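Local coordinates for PTS-dependent dihydroxyacetone kinase, ADP-binding subunit dhaL (Lactococcus lactis subsp. lactis, PDB 3CR3), which binds ADP with magnesium, is rephosphorylated on the nucleotide by DhaM, and passes the phosphoryl group to dihydroxyacetone held by DhaK, at residues A[109-113]-A[124-128]; A[140-145]-A[184-188]; A[58-62]-A[91-95]. All blocks are in the same frame, centred on the assembly; numbering follows the deposited sequence.

Contact 1 (A[109-113]-A[124-128]); sequences EAIQK and MVDIW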
ATOM      1  N   GLU A 109     -19.661 -13.912 -21.238  1.00 16.06           N
ATOM      2  CA  GLU A 109     -19.339 -12.585 -21.748  1.00 16.79           C
ATOM      3  C   GLU A 109     -19.214 -11.599 -20.582  1.00 15.95           C
ATOM      4  O   GLU A 109     -18.284 -10.792 -20.530  1.00 15.57           O
ATOM      5  CB  GLU A 109     -20.432 -12.145 -22.737  1.00 16.65           C
ATOM      6  CG  GLU A 109     -20.187 -10.807 -23.410  1.00 18.66           C
ATOM      7  CD  GLU A 109     -21.395 -10.308 -24.198  1.00 19.56           C
ATOM      8  OE1 GLU A 109     -22.546 -10.458 -23.713  1.00 23.33           O
ATOM      9  OE2 GLU A 109     -21.191  -9.761 -25.302  1.00 24.07           O
ATOM     10  N   ALA A 110     -20.157 -11.684 -19.643  1.00 15.34           N
ATOM     11  CA  ALA A 110     -20.154 -10.829 -18.460  1.00 15.00           C
ATOM     12  C   ALA A 110     -18.987 -11.105 -17.499  1.00 15.13           C
ATOM     13  O   ALA A 110     -18.426 -10.164 -16.936  1.00 15.87           O
ATOM     14  CB  ALA A 110     -21.490 -10.940 -17.725  1.00 14.87           C
ATOM     15  N   ILE A 111     -18.627 -12.375 -17.298  1.00 14.60           N
ATOM     16  CA  ILE A 111     -17.480 -12.710 -16.429  1.00 14.32           C
ATOM     17  C   ILE A 111     -16.194 -12.195 -17.059  1.00 15.06           C
ATOM     18  O   ILE A 111     -15.318 -11.657 -16.371  1.00 14.79           O
ATOM     19  CB  ILE A 111     -17.358 -14.246 -16.145  1.00 14.19           C
ATOM     20  CG1 ILE A 111     -18.584 -14.780 -15.413  1.00 13.02           C
ATOM     21  CG2 ILE A 111     -16.102 -14.581 -15.290  1.00 14.19           C
ATOM     22  CD1 ILE A 111     -18.669 -16.303 -15.445  1.00 13.37           C
ATOM     23  N   GLN A 112     -16.087 -12.364 -18.373  1.00 15.44           N
ATOM     24  CA  GLN A 112     -14.915 -11.895 -19.091  1.00 17.06           C
ATOM     25  C   GLN A 112     -14.820 -10.368 -19.062  1.00 17.48           C
ATOM     26  O   GLN A 112     -13.744  -9.823 -18.842  1.00 17.32           O
ATOM     27  CB  GLN A 112     -14.883 -12.463 -20.504  1.00 16.90           C
ATOM     28  CG  GLN A 112     -14.431 -13.904 -20.516  1.00 18.01           C
ATOM     29  CD  GLN A 112     -14.092 -14.396 -21.906  1.00 20.03           C
ATOM     30  OE1 GLN A 112     -14.979 -14.704 -22.697  1.00 20.83           O
ATOM     31  NE2 GLN A 112     -12.799 -14.463 -22.214  1.00 20.54           N
ATOM     32  N   LYS A 113     -15.958  -9.689 -19.215  1.00 18.25           N
ATOM     33  CA  LYS A 113     -15.998  -8.229 -19.091  1.00 19.47           C
ATOM     34  C   LYS A 113     -15.589  -7.772 -17.681  1.00 19.12           C
ATOM     35  O   LYS A 113     -14.870  -6.790 -17.533  1.00 19.05           O
ATOM     36  CB  LYS A 113     -17.382  -7.683 -19.460  1.00 19.18           C
ATOM     37  CG  LYS A 113     -17.460  -6.159 -19.544  1.00 21.79           C
ATOM     38  CD  LYS A 113     -18.835  -5.688 -20.006  1.00 22.04           C
ATOM     39  CE  LYS A 113     -19.102  -4.220 -19.614  1.00 27.82           C
ATOM     40  NZ  LYS A 113     -19.367  -4.028 -18.138  1.00 27.61           N
HETATM   41  N   MSE A 124     -12.549 -19.620 -13.674  1.00 15.46           N
HETATM   42  CA  MSE A 124     -13.870 -20.133 -14.054  1.00 16.99           C
HETATM   43  C   MSE A 124     -14.235 -19.849 -15.512  1.00 14.85           C
HETATM   44  O   MSE A 124     -15.018 -20.559 -16.078  1.00 14.80           O
HETATM   45  CB  MSE A 124     -14.951 -19.564 -13.134  1.00 15.11           C
HETATM   46  CG  MSE A 124     -15.175 -18.047 -13.306  1.00 18.79           C
HETATM   47 SE   MSE A 124     -16.485 -17.338 -12.004  1.00 25.61          SE
HETATM   48  CE  MSE A 124     -18.055 -18.061 -12.719  1.00 23.25           C
ATOM     49  N   VAL A 125     -13.689 -18.785 -16.090  1.00 14.74           N
ATOM     50  CA  VAL A 125     -13.824 -18.490 -17.527  1.00 14.50           C
ATOM     51  C   VAL A 125     -13.520 -19.730 -18.391  1.00 14.37           C
ATOM     52  O   VAL A 125     -14.179 -19.979 -19.403  1.00 14.27           O
ATOM     53  CB  VAL A 125     -12.905 -17.292 -17.933  1.00 14.70           C
ATOM     54  CG1 VAL A 125     -12.739 -17.187 -19.444  1.00 15.35           C
ATOM     55  CG2 VAL A 125     -13.456 -15.974 -17.378  1.00 13.89           C
ATOM     56  N   ASP A 126     -12.551 -20.526 -17.954  1.00 14.33           N
ATOM     57  CA  ASP A 126     -12.125 -21.708 -18.717  1.00 14.53           C
ATOM     58  C   ASP A 126     -13.240 -22.738 -18.833  1.00 13.86           C
ATOM     59  O   ASP A 126     -13.447 -23.316 -19.891  1.00 13.62           O
ATOM     60  CB  ASP A 126     -10.896 -22.339 -18.072  1.00 14.31           C
ATOM     61  CG  ASP A 126      -9.768 -21.363 -17.903  1.00 15.89           C
ATOM     62  OD1 ASP A 126      -9.733 -20.347 -18.635  1.00 17.09           O
ATOM     63  OD2 ASP A 126      -8.916 -21.600 -17.028  1.00 15.52           O
ATOM     64  N   ILE A 127     -13.981 -22.948 -17.745  1.00 12.87           N
ATOM     65  CA  ILE A 127     -15.026 -23.942 -17.774  1.00 12.39           C
ATOM     66  C   ILE A 127     -16.318 -23.378 -18.380  1.00 12.95           C
ATOM     67  O   ILE A 127     -17.045 -24.111 -19.064  1.00 12.90           O
ATOM     68  CB  ILE A 127     -15.220 -24.653 -16.388  1.00 12.47           C
ATOM     69  CG1 ILE A 127     -16.089 -25.914 -16.527  1.00 13.22           C
ATOM     70  CG2 ILE A 127     -15.776 -23.697 -15.358  1.00 12.64           C
ATOM     71  CD1 ILE A 127     -15.877 -26.957 -15.417  1.00 11.91           C
ATOM     72  N   TRP A 128     -16.591 -22.086 -18.157  1.00 12.61           N
ATOM     73  CA  TRP A 128     -17.749 -21.441 -18.778  1.00 12.69           C
ATOM     74  C   TRP A 128     -17.622 -21.559 -20.294  1.00 12.96           C
ATOM     75  O   TRP A 128     -18.581 -21.929 -20.975  1.00 13.53           O
ATOM     76  CB  TRP A 128     -17.897 -19.969 -18.332  1.00 12.13           C
ATOM     77  CG  TRP A 128     -18.602 -19.806 -17.004  1.00 11.72           C
ATOM     78  CD1 TRP A 128     -18.079 -20.029 -15.751  1.00 11.45           C
ATOM     79  CD2 TRP A 128     -19.954 -19.373 -16.797  1.00 11.08           C
ATOM     80  NE1 TRP A 128     -19.042 -19.787 -14.778  1.00  9.69           N
ATOM     81  CE2 TRP A 128     -20.197 -19.388 -15.398  1.00 12.25           C
ATOM     82  CE3 TRP A 128     -20.993 -19.002 -17.654  1.00 13.07           C
ATOM     83  CZ2 TRP A 128     -21.430 -19.014 -14.847  1.00 11.46           C
ATOM     84  CZ3 TRP A 128     -22.218 -18.662 -17.106  1.00 11.80           C
ATOM     85  CH2 TRP A 128     -22.422 -18.666 -15.715  1.00 12.70           C
TER

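Contact 2 (A[140-145]-A[184-188]); sequences ASKDNL and FETLL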
ATOM      1  N   ALA A 140     -22.138 -31.618 -24.213  1.00 17.75           N
ATOM      2  CA  ALA A 140     -21.997 -31.268 -22.802  1.00 17.50           C
ATOM      3  C   ALA A 140     -22.271 -32.458 -21.896  1.00 17.21           C
ATOM      4  O   ALA A 140     -23.226 -33.200 -22.109  1.00 17.27           O
ATOM      5  CB  ALA A 140     -22.899 -30.095 -22.440  1.00 17.32           C
ATOM      6  N   SER A 141     -21.423 -32.633 -20.886  1.00 17.11           N
ATOM      7  CA  SER A 141     -21.512 -33.774 -19.986  1.00 16.91           C
ATOM      8  C   SER A 141     -20.747 -33.528 -18.697  1.00 16.81           C
ATOM      9  O   SER A 141     -19.787 -32.744 -18.669  1.00 16.06           O
ATOM     10  CB  SER A 141     -20.936 -35.016 -20.658  1.00 16.93           C
ATOM     11  OG  SER A 141     -19.523 -34.998 -20.571  1.00 17.19           O
ATOM     12  N   LYS A 142     -21.155 -34.230 -17.639  1.00 16.59           N
ATOM     13  CA  LYS A 142     -20.441 -34.184 -16.363  1.00 16.82           C
ATOM     14  C   LYS A 142     -18.983 -34.631 -16.520  1.00 16.36           C
ATOM     15  O   LYS A 142     -18.080 -34.011 -15.963  1.00 16.69           O
ATOM     16  CB  LYS A 142     -21.162 -35.003 -15.290  1.00 17.01           C
ATOM     17  CG  LYS A 142     -20.334 -35.220 -14.027  1.00 18.12           C
ATOM     18  CD  LYS A 142     -21.191 -35.367 -12.779  1.00 20.00           C
ATOM     19  CE  LYS A 142     -20.345 -35.769 -11.590  1.00 19.64           C
ATOM     20  NZ  LYS A 142     -19.851 -37.169 -11.744  1.00 21.76           N
ATOM     21  N   ASP A 143     -18.762 -35.685 -17.296  1.00 16.18           N
ATOM     22  CA  ASP A 143     -17.412 -36.160 -17.600  1.00 15.95           C
ATOM     23  C   ASP A 143     -16.562 -35.035 -18.199  1.00 15.25           C
ATOM     24  O   ASP A 143     -15.429 -34.832 -17.782  1.00 14.97           O
ATOM     25  CB  ASP A 143     -17.447 -37.350 -18.579  1.00 15.97           C
ATOM     26  CG  ASP A 143     -17.614 -38.702 -17.887  1.00 17.68           C
ATOM     27  OD1 ASP A 143     -17.652 -38.755 -16.638  1.00 18.61           O
ATOM     28  OD2 ASP A 143     -17.705 -39.726 -18.614  1.00 18.54           O
ATOM     29  N   ASN A 144     -17.104 -34.335 -19.196  1.00 14.70           N
ATOM     30  CA  ASN A 144     -16.386 -33.230 -19.838  1.00 14.29           C
ATOM     31  C   ASN A 144     -16.132 -32.065 -18.895  1.00 13.41           C
ATOM     32  O   ASN A 144     -15.081 -31.437 -18.957  1.00 13.05           O
ATOM     33  CB  ASN A 144     -17.088 -32.776 -21.126  1.00 14.40           C
ATOM     34  CG  ASN A 144     -16.909 -33.770 -22.274  1.00 16.56           C
ATOM     35  OD1 ASN A 144     -16.297 -34.829 -22.107  1.00 18.94           O
ATOM     36  ND2 ASN A 144     -17.454 -33.436 -23.444  1.00 16.92           N
ATOM     37  N   LEU A 145     -17.081 -31.796 -18.003  1.00 12.80           N
ATOM     38  CA  LEU A 145     -16.881 -30.803 -16.941  1.00 12.69           C
ATOM     39  C   LEU A 145     -15.695 -31.160 -16.021  1.00 12.72           C
ATOM     40  O   LEU A 145     -14.794 -30.333 -15.798  1.00 11.29           O
ATOM     41  CB  LEU A 145     -18.169 -30.607 -16.121  1.00 12.12           C
ATOM     42  CG  LEU A 145     -19.292 -29.848 -16.851  1.00 12.82           C
ATOM     43  CD1 LEU A 145     -20.583 -29.862 -16.031  1.00 11.80           C
ATOM     44  CD2 LEU A 145     -18.866 -28.410 -17.153  1.00 10.73           C
ATOM     45  N   PHE A 184     -22.792 -26.233 -13.453  1.00  7.67           N
ATOM     46  CA  PHE A 184     -23.179 -26.784 -14.749  1.00  8.75           C
ATOM     47  C   PHE A 184     -23.622 -28.230 -14.680  1.00  9.09           C
ATOM     48  O   PHE A 184     -24.487 -28.650 -15.450  1.00  8.65           O
ATOM     49  CB  PHE A 184     -22.032 -26.652 -15.756  1.00  8.36           C
ATOM     50  CG  PHE A 184     -21.585 -25.235 -15.986  1.00  9.64           C
ATOM     51  CD1 PHE A 184     -22.495 -24.174 -15.900  1.00 10.29           C
ATOM     52  CD2 PHE A 184     -20.254 -24.959 -16.313  1.00 11.26           C
ATOM     53  CE1 PHE A 184     -22.089 -22.863 -16.119  1.00 10.49           C
ATOM     54  CE2 PHE A 184     -19.836 -23.643 -16.529  1.00 10.21           C
ATOM     55  CZ  PHE A 184     -20.773 -22.593 -16.441  1.00  9.97           C
ATOM     56  N   GLU A 185     -22.982 -28.989 -13.796  1.00  9.63           N
ATOM     57  CA  GLU A 185     -23.362 -30.365 -13.528  1.00 11.57           C
ATOM     58  C   GLU A 185     -24.815 -30.465 -13.024  1.00 11.02           C
ATOM     59  O   GLU A 185     -25.577 -31.296 -13.498  1.00 11.79           O
ATOM     60  CB  GLU A 185     -22.340 -30.992 -12.564  1.00 11.18           C
ATOM     61  CG  GLU A 185     -22.881 -31.895 -11.503  1.00 13.32           C
ATOM     62  CD  GLU A 185     -21.772 -32.503 -10.645  1.00 14.66           C
ATOM     63  OE1 GLU A 185     -20.658 -31.903 -10.552  1.00 17.37           O
ATOM     64  OE2 GLU A 185     -22.034 -33.584 -10.070  1.00 17.13           O
ATOM     65  N   THR A 186     -25.190 -29.607 -12.082  1.00 11.25           N
ATOM     66  CA  THR A 186     -26.583 -29.536 -11.609  1.00 10.85           C
ATOM     67  C   THR A 186     -27.541 -28.991 -12.686  1.00 10.85           C
ATOM     68  O   THR A 186     -28.683 -29.411 -12.783  1.00 10.66           O
ATOM     69  CB  THR A 186     -26.692 -28.688 -10.342  1.00 10.93           C
ATOM     70  OG1 THR A 186     -26.011 -27.435 -10.542  1.00  9.62           O
ATOM     71  CG2 THR A 186     -26.050 -29.428  -9.168  1.00 11.73           C
ATOM     72  N   LEU A 187     -27.064 -28.054 -13.493  1.00 11.24           N
ATOM     73  CA  LEU A 187     -27.820 -27.582 -14.644  1.00 10.96           C
ATOM     74  C   LEU A 187     -28.175 -28.734 -15.604  1.00 11.58           C
ATOM     75  O   LEU A 187     -29.338 -28.897 -15.999  1.00 10.75           O
ATOM     76  CB  LEU A 187     -27.050 -26.478 -15.381  1.00 10.22           C
ATOM     77  CG  LEU A 187     -27.798 -25.855 -16.576  1.00 10.03           C
ATOM     78  CD1 LEU A 187     -29.215 -25.378 -16.188  1.00  7.13           C
ATOM     79  CD2 LEU A 187     -27.003 -24.725 -17.143  1.00  8.04           C
ATOM     80  N   LEU A 188     -27.164 -29.520 -15.968  1.00 11.99           N
ATOM     81  CA  LEU A 188     -27.341 -30.655 -16.876  1.00 12.84           C
ATOM     82  C   LEU A 188     -28.364 -31.669 -16.350  1.00 13.53           C
ATOM     83  O   LEU A 188     -29.180 -32.197 -17.113  1.00 13.17           O
ATOM     84  CB  LEU A 188     -25.989 -31.335 -17.140  1.00 12.07           C
ATOM     85  CG  LEU A 188     -24.997 -30.589 -18.035  1.00 11.43           C
ATOM     86  CD1 LEU A 188     -23.796 -31.469 -18.316  1.00 10.36           C
ATOM     87  CD2 LEU A 188     -25.640 -30.139 -19.347  1.00  9.81           C
TER

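Contact 3 (A[58-62]-A[91-95]); sequences GNVSE and SKTAI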
ATOM      1  N   GLY A  58     -42.354 -13.831 -11.218  1.00 28.23           N
ATOM      2  CA  GLY A  58     -43.167 -13.782 -12.428  1.00 26.45           C
ATOM      3  C   GLY A  58     -42.482 -14.479 -13.587  1.00 24.91           C
ATOM      4  O   GLY A  58     -43.146 -15.005 -14.483  1.00 25.18           O
ATOM      5  N   ASN A  59     -41.150 -14.485 -13.575  1.00 23.05           N
ATOM      6  CA  ASN A  59     -40.383 -15.131 -14.633  1.00 21.37           C
ATOM      7  C   ASN A  59     -38.958 -15.519 -14.209  1.00 20.43           C
ATOM      8  O   ASN A  59     -38.542 -15.245 -13.075  1.00 20.03           O
ATOM      9  CB  ASN A  59     -40.387 -14.271 -15.909  1.00 21.37           C
ATOM     10  CG  ASN A  59     -39.746 -12.915 -15.708  1.00 20.86           C
ATOM     11  OD1 ASN A  59     -38.632 -12.824 -15.219  1.00 19.60           O
ATOM     12  ND2 ASN A  59     -40.447 -11.849 -16.113  1.00 19.24           N
ATOM     13  N   VAL A  60     -38.236 -16.161 -15.128  1.00 18.82           N
ATOM     14  CA  VAL A  60     -36.878 -16.638 -14.890  1.00 18.20           C
ATOM     15  C   VAL A  60     -35.899 -15.465 -14.772  1.00 18.19           C
ATOM     16  O   VAL A  60     -35.027 -15.485 -13.907  1.00 18.53           O
ATOM     17  CB  VAL A  60     -36.438 -17.668 -15.991  1.00 18.03           C
ATOM     18  CG1 VAL A  60     -34.995 -18.117 -15.806  1.00 17.23           C
ATOM     19  CG2 VAL A  60     -37.342 -18.866 -15.968  1.00 16.56           C
ATOM     20  N   SER A  61     -36.044 -14.449 -15.630  1.00 17.66           N
ATOM     21  CA  SER A  61     -35.240 -13.224 -15.520  1.00 17.52           C
ATOM     22  C   SER A  61     -35.221 -12.679 -14.085  1.00 17.51           C
ATOM     23  O   SER A  61     -34.149 -12.368 -13.565  1.00 17.03           O
ATOM     24  CB  SER A  61     -35.727 -12.145 -16.496  1.00 17.53           C
ATOM     25  OG  SER A  61     -34.985 -10.950 -16.351  1.00 17.67           O
ATOM     26  N   GLU A  62     -36.395 -12.573 -13.455  1.00 17.29           N
ATOM     27  CA  GLU A  62     -36.488 -12.168 -12.040  1.00 17.58           C
ATOM     28  C   GLU A  62     -35.667 -13.034 -11.088  1.00 17.00           C
ATOM     29  O   GLU A  62     -35.039 -12.513 -10.162  1.00 17.44           O
ATOM     30  CB  GLU A  62     -37.945 -12.136 -11.557  1.00 17.58           C
ATOM     31  CG  GLU A  62     -38.816 -11.182 -12.341  1.00 19.28           C
ATOM     32  CD  GLU A  62     -40.189 -10.991 -11.743  1.00 22.38           C
ATOM     33  OE1 GLU A  62     -40.483 -11.557 -10.665  1.00 24.13           O
ATOM     34  OE2 GLU A  62     -40.986 -10.256 -12.361  1.00 24.56           O
ATOM     35  N   SER A  91     -29.951 -12.699 -16.427  1.00 20.55           N
ATOM     36  CA  SER A  91     -31.240 -12.092 -16.124  1.00 20.11           C
ATOM     37  C   SER A  91     -31.743 -11.297 -17.341  1.00 20.03           C
ATOM     38  O   SER A  91     -32.886 -11.467 -17.780  1.00 19.24           O
ATOM     39  CB  SER A  91     -31.140 -11.187 -14.891  1.00 20.10           C
ATOM     40  OG  SER A  91     -32.399 -10.630 -14.570  1.00 20.21           O
ATOM     41  N   LYS A  92     -30.870 -10.469 -17.904  1.00 20.06           N
ATOM     42  CA  LYS A  92     -31.261  -9.621 -19.026  1.00 21.08           C
ATOM     43  C   LYS A  92     -31.575 -10.460 -20.275  1.00 20.64           C
ATOM     44  O   LYS A  92     -32.593 -10.235 -20.942  1.00 20.85           O
ATOM     45  CB  LYS A  92     -30.211  -8.538 -19.287  1.00 20.72           C
ATOM     46  CG  LYS A  92     -30.003  -7.599 -18.097  1.00 22.64           C
ATOM     47  CD  LYS A  92     -28.791  -6.685 -18.292  1.00 22.86           C
ATOM     48  CE  LYS A  92     -28.019  -6.442 -16.978  1.00 26.13           C
ATOM     49  NZ  LYS A  92     -28.465  -5.242 -16.220  1.00 27.18           N
ATOM     50  N   THR A  93     -30.730 -11.444 -20.567  1.00 20.44           N
ATOM     51  CA  THR A  93     -30.981 -12.370 -21.684  1.00 19.96           C
ATOM     52  C   THR A  93     -32.317 -13.123 -21.519  1.00 19.78           C
ATOM     53  O   THR A  93     -33.083 -13.233 -22.476  1.00 19.45           O
ATOM     54  CB  THR A  93     -29.804 -13.372 -21.881  1.00 19.77           C
ATOM     55  OG1 THR A  93     -28.586 -12.650 -22.092  1.00 19.29           O
ATOM     56  CG2 THR A  93     -30.044 -14.283 -23.072  1.00 18.88           C
ATOM     57  N   ALA A  94     -32.597 -13.600 -20.302  1.00 19.72           N
ATOM     58  CA  ALA A  94     -33.810 -14.380 -19.997  1.00 19.58           C
ATOM     59  C   ALA A  94     -35.152 -13.690 -20.282  1.00 20.02           C
ATOM     60  O   ALA A  94     -36.185 -14.372 -20.404  1.00 19.18           O
ATOM     61  CB  ALA A  94     -33.785 -14.871 -18.551  1.00 19.68           C
ATOM     62  N   ILE A  95     -35.150 -12.357 -20.376  1.00 20.14           N
ATOM     63  CA  ILE A  95     -36.375 -11.617 -20.699  1.00 21.32           C
ATOM     64  C   ILE A  95     -36.834 -12.004 -22.099  1.00 21.21           C
ATOM     65  O   ILE A  95     -38.026 -12.086 -22.362  1.00 21.78           O
ATOM     66  CB  ILE A  95     -36.191 -10.077 -20.626  1.00 21.58           C
ATOM     67  CG1 ILE A  95     -35.527  -9.656 -19.311  1.00 22.03           C
ATOM     68  CG2 ILE A  95     -37.538  -9.347 -20.796  1.00 22.51           C
ATOM     69  CD1 ILE A  95     -35.046  -8.197 -19.326  1.00 22.31           C
TER
HETATM   70  O   HOH W   1     -37.655 -14.576 -18.259  1.00 25.24           O

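Contact 1 (A[109-113]-A[124-128])
Ile111, late in helix 100-115, meets Val125, at the start of helix 125-136, and the backbones come nearest where Gln112 CA lies 6.9 Å from Val125 CA. Ile111 works with both branches. Ile111 CG2, anti to the backbone N, lies 3.6 Å from Val125 CG2, the two side chains sliding past each other in opposite directions. The longer branch carries CD1 over one face of the Trp128 indole, the two side chains crossing at about a right angle; this CH-pi contact puts Ile111 CD1 3.5 Å from the centroid of the Trp128 five-membered ring, only 10° off its normal. The indole edge is pinned separately, NE1 bonding to Ser180 OG of helix 175-191. Selenomethionine Met124 reaches the same methyl with its CE, whose exact position is doubtful; Met124 CG lies 4.1 Å from Ile111 CG2. At the rim of the contact, Gln112 CG lies 3.8 Å from Val125 CG1, while Gln112 NE2 bonds to Ala117 O in the connecting loop. Leu82 and Ala86 of helix 79-94 also pack on Ile111. The arrangement is apolar packing of an all-helical DhaL bundle beside the nucleotide site: Met124 belongs to the ADP pocket, and its backbone N bonds to the ribose O2'.

Contact 2 (A[140-145]-A[184-188])
The Phe184 ring meets Leu145 at its edge: Leu145 CD2 lies near the ring plane, 3.8 Å from Phe184 CD2. Beyond the two segments the ring stacks with Phe131 and meets Trp128 edge-to-face, both from helix 125-136. The other branch of Leu145 stays nearer the backbone of helix 175-191, Leu145 CD1 resting 3.5 Å from Phe184 CB and also touching the Glu185 amide N. Leucine and phenylalanine cross at about a right angle, and with CG anti to the carbonyl carbon (chi1 -72°) Leu145 delivers both methyls to this one stretch of helix.

One turn on, Leu188 divides its methyls in a similar way. Leu188 CD1 packs against the backbone at the helix start, 3.6 Å from Ser141 CA, and Leu188 CD2 approaches Ala140 CB at 4.1 Å. The Ser141 CB points away from helix 175-191, and the residue serves as N-cap: Ser141 OG accepts from Asn144 N at 2.9 Å, with an N-H...O angle of 164°.

Lys142 and Glu185 run alongside each other in one direction. Here the aliphatic part of the lysine does the touching, Lys142 CE lying 3.2 Å from Glu185 OE2. The bend at the last torsion leaves Lys142 NZ 4.5 Å from Glu185 OE2, too far for a salt bridge, and OE2 instead pairs with Lys17 of helix 4-20. The lysine charge nearby probably still helps to stabilise the carboxylate. This is helix-to-helix packing in the DhaL bundle, a capped N-terminus of helix 142-151 set against the C-terminal half of helix 175-191.

Contact 3 (A[58-62]-A[91-95])
Ser61 and Ser91 adopt matching torsions, each OG anti to its own backbone N and beside its carbonyl carbon (chi1 178° and -178°), which turns each hydroxyl onto the other residue's carbonyl. Two reciprocal hydrogen bonds result: Ser61 OG gives its proton to Ser91 O at 2.6 Å, and Ser91 OG gives its own to Ser61 O at 2.7 Å. Both donors stand well above the carbonyl planes that they meet. The backbones come very near here, Ser61 CA lying 4.2 Å from Ser91 CA.

Apolar groups fill the rest. Ala94 CB sits 3.7 Å from Ser61 N, leaving little room between the helices, and Val60 reaches the same methyl more loosely through CG1. Ile95 CG1 lies against the hydroxyl, 3.3 Å from Ser61 OG, covering it with a hydrocarbon branch. A water joins the backbones as well, accepting from Ser61 N and donating to Ala94 O.

With an alanine at Ser61, Ser91 O is likely to lose its hydroxyl donor, and a small gap would probably open beside Ile95.

The start of helix 60-74 is secured within its own segment. Asn59 is the N-cap, Asn59 OD1 accepting from Glu62 N at 2.9 Å nearly along the C=O axis, and the Glu62 carboxylate reaches back to take a bond from Gly58 N.

The contact thus pairs the beginning of helix 60-74 with the end of helix 79-94. Phe64, a turn further along helix 60-74, packs on Ser91 and Ala94, while Thr93 touches Leu103 and Ala106 of helix 100-115.

In the fold
Along the chain the contacts come in series: contact 3 comes first, then contact 1, then contact 2, all in the one all-helical DhaL fold. Contacts 1 and 2 have centres about 16 Å apart and touch directly: Trp128 packs on Phe184, and Ile127 reaches Leu145, so helix 125-136 bridges to helices 142-151 and 175-191. Contact 3 stands apart, its centre about 20 Å from that of contact 1 and about 23 Å from that of contact 2, but helix 79-94 leads on to helix 100-115, which carries residues 109-113. Contact 1 thus ties the bundle beside the ADP pocket, contact 2 extends that packing to the C-terminal helix, and contact 3 joins two helices away from the nucleotide and magnesium sites.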